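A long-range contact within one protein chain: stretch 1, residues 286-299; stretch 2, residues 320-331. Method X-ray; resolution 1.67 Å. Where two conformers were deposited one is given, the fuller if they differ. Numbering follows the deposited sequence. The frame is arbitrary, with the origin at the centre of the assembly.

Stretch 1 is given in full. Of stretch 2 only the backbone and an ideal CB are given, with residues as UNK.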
# COMPACT_ATOMS: atom_id res chain seq x y z
N ALA A 286 -1.08 7.19 -7.01
CA ALA A 286 -0.36 8.25 -7.73
C ALA A 286 0.69 8.84 -6.80
O ALA A 286 1.83 9.11 -7.22
CB ALA A 286 -1.29 9.35 -8.13
N ALA A 287 0.30 9.05 -5.54
CA ALA A 287 1.23 9.62 -4.54
C ALA A 287 2.41 8.70 -4.20
O ALA A 287 3.56 9.15 -4.11
CB ALA A 287 0.44 10.03 -3.26
N ALA A 288 2.13 7.42 -4.00
CA ALA A 288 3.18 6.42 -3.74
C ALA A 288 4.13 6.26 -4.94
O ALA A 288 5.35 6.17 -4.77
CB ALA A 288 2.53 5.09 -3.36
N GLY A 289 3.57 6.24 -6.15
CA GLY A 289 4.39 6.23 -7.36
C GLY A 289 5.28 7.45 -7.49
O GLY A 289 6.47 7.36 -7.86
N TYR A 290 4.71 8.63 -7.22
CA TYR A 290 5.45 9.87 -7.28
C TYR A 290 6.61 9.84 -6.27
O TYR A 290 7.79 10.10 -6.63
CB TYR A 290 4.48 11.06 -7.06
CG TYR A 290 5.15 12.43 -7.17
CD1 TYR A 290 5.81 13.00 -6.08
CD2 TYR A 290 5.10 13.14 -8.35
CE1 TYR A 290 6.39 14.28 -6.18
CE2 TYR A 290 5.70 14.38 -8.48
CZ TYR A 290 6.35 14.96 -7.39
OH TYR A 290 6.93 16.20 -7.53
N ASP A 291 6.32 9.49 -5.02
CA ASP A 291 7.40 9.46 -4.04
C ASP A 291 8.45 8.40 -4.41
O ASP A 291 9.67 8.63 -4.14
CB ASP A 291 6.88 9.19 -2.61
CG ASP A 291 6.45 10.47 -1.88
OD1 ASP A 291 6.59 11.60 -2.42
OD2 ASP A 291 5.95 10.32 -0.75
N ALA A 292 8.04 7.31 -5.06
CA ALA A 292 9.04 6.28 -5.35
C ALA A 292 10.03 6.79 -6.38
O ALA A 292 11.21 6.51 -6.31
CB ALA A 292 8.36 5.01 -5.90
N VAL A 293 9.54 7.47 -7.41
CA VAL A 293 10.39 8.03 -8.45
C VAL A 293 11.30 9.10 -7.84
O VAL A 293 12.50 9.11 -8.11
CB VAL A 293 9.57 8.64 -9.63
CG1 VAL A 293 10.47 9.50 -10.56
CG2 VAL A 293 8.87 7.56 -10.42
N ILE A 294 10.74 9.95 -6.98
CA ILE A 294 11.55 11.05 -6.46
C ILE A 294 12.65 10.47 -5.54
O ILE A 294 13.82 10.93 -5.58
CB ILE A 294 10.73 12.09 -5.70
CG1 ILE A 294 9.69 12.79 -6.61
CG2 ILE A 294 11.66 13.18 -5.12
CD1 ILE A 294 10.26 13.46 -7.82
N LEU A 295 12.27 9.49 -4.72
CA LEU A 295 13.18 8.82 -3.79
C LEU A 295 14.32 8.15 -4.57
O LEU A 295 15.50 8.37 -4.30
CB LEU A 295 12.44 7.73 -2.99
CG LEU A 295 11.67 7.97 -1.68
CD1 LEU A 295 10.42 7.08 -1.50
CD2 LEU A 295 12.62 7.77 -0.50
N LEU A 296 13.96 7.37 -5.59
CA LEU A 296 14.99 6.65 -6.36
C LEU A 296 15.91 7.63 -7.09
O LEU A 296 17.14 7.43 -7.21
CB LEU A 296 14.39 5.69 -7.37
CG LEU A 296 13.70 4.50 -6.75
CD1 LEU A 296 12.89 3.75 -7.83
CD2 LEU A 296 14.73 3.55 -6.14
N ALA A 297 15.36 8.72 -7.59
CA ALA A 297 16.21 9.67 -8.31
C ALA A 297 17.19 10.33 -7.37
O ALA A 297 18.37 10.53 -7.73
CB ALA A 297 15.34 10.72 -9.08
N GLU A 298 16.74 10.64 -6.15
CA GLU A 298 17.64 11.25 -5.17
C GLU A 298 18.76 10.26 -4.85
O GLU A 298 19.92 10.65 -4.85
CB GLU A 298 16.86 11.66 -3.92
CG GLU A 298 17.63 12.52 -2.96
CD GLU A 298 16.71 13.46 -2.20
OE1 GLU A 298 15.79 14.06 -2.82
OE2 GLU A 298 16.90 13.61 -0.97
N ALA A 299 18.42 8.99 -4.62
CA ALA A 299 19.49 8.01 -4.30
C ALA A 299 20.42 7.81 -5.49
O ALA A 299 21.65 7.69 -5.34
CB ALA A 299 18.91 6.68 -3.86
N UNK A 320 15.82 9.54 7.28
CA UNK A 320 14.49 10.13 7.08
C UNK A 320 14.46 11.05 5.87
O UNK A 320 15.35 11.87 5.66
CB UNK A 320 14.06 10.90 8.33
N UNK A 321 13.45 10.87 5.04
CA UNK A 321 13.33 11.61 3.79
C UNK A 321 11.88 12.07 3.57
O UNK A 321 10.95 11.24 3.58
CB UNK A 321 13.80 10.75 2.62
N UNK A 322 11.69 13.37 3.35
CA UNK A 322 10.34 13.91 3.24
C UNK A 322 9.79 13.83 1.84
O UNK A 322 10.42 14.31 0.89
CB UNK A 322 10.32 15.37 3.71
N UNK A 323 8.58 13.27 1.74
CA UNK A 323 7.90 13.07 0.47
C UNK A 323 6.48 13.63 0.55
O UNK A 323 6.10 14.19 1.57
CB UNK A 323 7.88 11.59 0.10
N UNK A 324 5.69 13.40 -0.50
CA UNK A 324 4.32 13.90 -0.48
C UNK A 324 3.44 13.10 0.46
O UNK A 324 2.42 13.59 0.94
CB UNK A 324 3.73 13.88 -1.89
N UNK A 325 3.86 11.87 0.74
CA UNK A 325 3.08 11.00 1.64
C UNK A 325 3.35 11.34 3.12
O UNK A 325 2.61 10.90 4.00
CB UNK A 325 3.41 9.53 1.37
N UNK A 326 4.44 12.05 3.38
CA UNK A 326 4.94 12.21 4.75
C UNK A 326 6.43 11.82 4.85
O UNK A 326 7.17 11.83 3.84
CB UNK A 326 4.11 11.36 5.71
N UNK A 327 6.88 11.47 6.04
CA UNK A 327 8.28 11.13 6.17
C UNK A 327 8.53 9.66 5.96
O UNK A 327 7.90 8.81 6.60
CB UNK A 327 8.80 11.55 7.54
N UNK A 328 9.46 9.38 5.05
CA UNK A 328 9.86 8.02 4.69
C UNK A 328 11.15 7.67 5.40
O UNK A 328 11.99 8.53 5.60
CB UNK A 328 10.02 7.87 3.18
N UNK A 329 11.33 6.41 5.78
CA UNK A 329 12.64 5.97 6.25
C UNK A 329 12.72 4.47 6.13
O UNK A 329 11.85 3.76 6.64
CB UNK A 329 12.90 6.41 7.69
N UNK A 330 13.76 3.98 5.46
CA UNK A 330 13.89 2.52 5.25
C UNK A 330 14.71 1.91 6.35
O UNK A 330 15.73 2.47 6.75
CB UNK A 330 14.53 2.21 3.89
N UNK A 331 14.26 0.76 6.86
CA UNK A 331 15.07 0.03 7.83
C UNK A 331 15.96 -1.03 7.16
O UNK A 331 16.04 -1.10 5.92
CB UNK A 331 14.16 -0.63 8.87

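Stretch 2 folds back on itself as a hairpin beside the helix; positions 321, 323 to 325, 328 and 330 face stretch 1, while 322, 326, 327 and 329 point away. Position 320 is out of reach of the helix; phi of -63° tolerates proline, and Pro-320 is found.

Position 321 points toward the helix, its ideal CB 4.5 Å from Leu-295 CD2, with Ile-294 and the carboxylate of Glu-298 beyond. A long apolar or aromatic side chain would suit, and a polar atom could be accommodated beside the carboxylate. Trp-321 fits: Leu-295 CG sits over its six-membered ring, 3.5 Å from the centroid, Ile-294 CG2 meets the ring edge 3.4 Å from CZ2, and NE1 lies 2.9 Å from Glu-298 OE2.

Position 322 points away, so stretch 1 sets no demand; it is Glu-322.

At 323 an ideal CB would stand 2.5 Å from Asp-291 OD2, a clash. Glycine is the clear reading, and Gly-323 lets the carboxylate approach the backbone, with Asp-291 OD1 3.5 Å from its CA.

With any residue but proline, the N of 324 can donate to Asp-291 OD1 (2.8 Å) and the N of 325 to Asp-291 OD2 (3.0 Å), so the carboxylate braces the turn. The CB of 324 heads toward Tyr-290 and Ala-287, room for a modest aliphatic: valine, isoleucine or leucine. Val-324 places CG1 3.7 Å from Tyr-290 CE1 and CG2 3.9 Å from Ala-287 CB.

Position 325 also points toward the helix, where small alanines leave space for a long, flexible apolar chain such as methionine or leucine. Met-325, a selenomethionine, extends along them, its SE 3.6 Å from Ala-288 CA.

At 326 the backbone angles, with phi at 127°, decide the matter: a CB would jam against the preceding carbonyl O. Gly-326 follows, its N and O both paired with Gly-323 across the hairpin.

Position 327 points away and sets no demand from the helix; it is Met-327, again selenomethionine.

Position 328 points toward stretch 1, its ideal CB 4.5 Å from Leu-295 CD2, with Asp-291 OD2 farther along. A side chain combining a flat surface with a donor would serve, histidine among several. His-328 donates from NE2 to Asp-291 OD2 (2.8 Å) at its ring edge, while Leu-295 CD1 lies over one face, 4.2 Å from the ring centroid.

Position 329 points away, and Arg-329 is there. Position 330 turns toward the helix from a distance, so a large side chain is needed to reach, and the apolar end of Leu-295 favours an apolar or aromatic one; Phe-330 brings CE2 to 4.1 Å from Leu-295 CD2. Position 331 is out of reach, and is Asp-331.

Stretch 2 (320-331) PWEGVMGMHRFD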
# COMPACT_ATOMS: atom_id res chain seq x y z
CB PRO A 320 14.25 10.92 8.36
CG PRO A 320 15.51 11.00 9.03
CD PRO A 320 16.44 9.94 8.55
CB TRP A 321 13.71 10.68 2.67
CG TRP A 321 13.69 11.29 1.32
CD1 TRP A 321 14.71 11.97 0.72
CD2 TRP A 321 12.62 11.24 0.37
NE1 TRP A 321 14.33 12.37 -0.53
CE2 TRP A 321 13.05 11.93 -0.78
CE3 TRP A 321 11.33 10.70 0.39
CZ2 TRP A 321 12.25 12.09 -1.91
CZ3 TRP A 321 10.52 10.86 -0.74
CH2 TRP A 321 10.99 11.54 -1.87
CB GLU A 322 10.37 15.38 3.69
CG GLU A 322 10.99 15.55 5.04
CD GLU A 322 10.05 15.19 6.19
OE1 GLU A 322 10.45 15.39 7.36
OE2 GLU A 322 8.91 14.75 5.93
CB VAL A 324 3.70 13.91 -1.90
CG1 VAL A 324 4.66 14.60 -2.87
CG2 VAL A 324 3.34 12.49 -2.38
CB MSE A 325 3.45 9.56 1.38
CG MSE A 325 2.94 9.07 0.06
SE MSE A 325 3.57 7.24 -0.21
CE MSE A 325 2.96 6.44 1.50
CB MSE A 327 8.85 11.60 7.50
CG MSE A 327 10.33 11.32 7.56
SE MSE A 327 10.68 9.67 8.50
CE MSE A 327 10.96 10.50 10.22
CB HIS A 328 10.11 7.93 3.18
CG HIS A 328 8.86 8.02 2.34
ND1 HIS A 328 8.07 6.92 2.04
CD2 HIS A 328 8.29 9.07 1.70
CE1 HIS A 328 7.06 7.30 1.27
NE2 HIS A 328 7.17 8.60 1.05
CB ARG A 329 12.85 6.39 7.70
CG ARG A 329 14.21 6.01 8.19
CD ARG A 329 14.38 6.43 9.63
NE ARG A 329 15.82 6.32 9.93
CZ ARG A 329 16.43 6.93 10.95
NH1 ARG A 329 17.74 6.76 11.14
NH2 ARG A 329 15.73 7.73 11.76
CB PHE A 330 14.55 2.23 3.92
CG PHE A 330 13.77 2.68 2.78
CD1 PHE A 330 12.51 2.16 2.55
CD2 PHE A 330 14.31 3.59 1.88
CE1 PHE A 330 11.78 2.57 1.47
CE2 PHE A 330 13.57 3.97 0.77
CZ PHE A 330 12.30 3.44 0.58
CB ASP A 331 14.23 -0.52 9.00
CG ASP A 331 13.33 -1.71 8.63
OD1 ASP A 331 13.42 -2.24 7.51
OD2 ASP A 331 12.53 -2.14 9.49
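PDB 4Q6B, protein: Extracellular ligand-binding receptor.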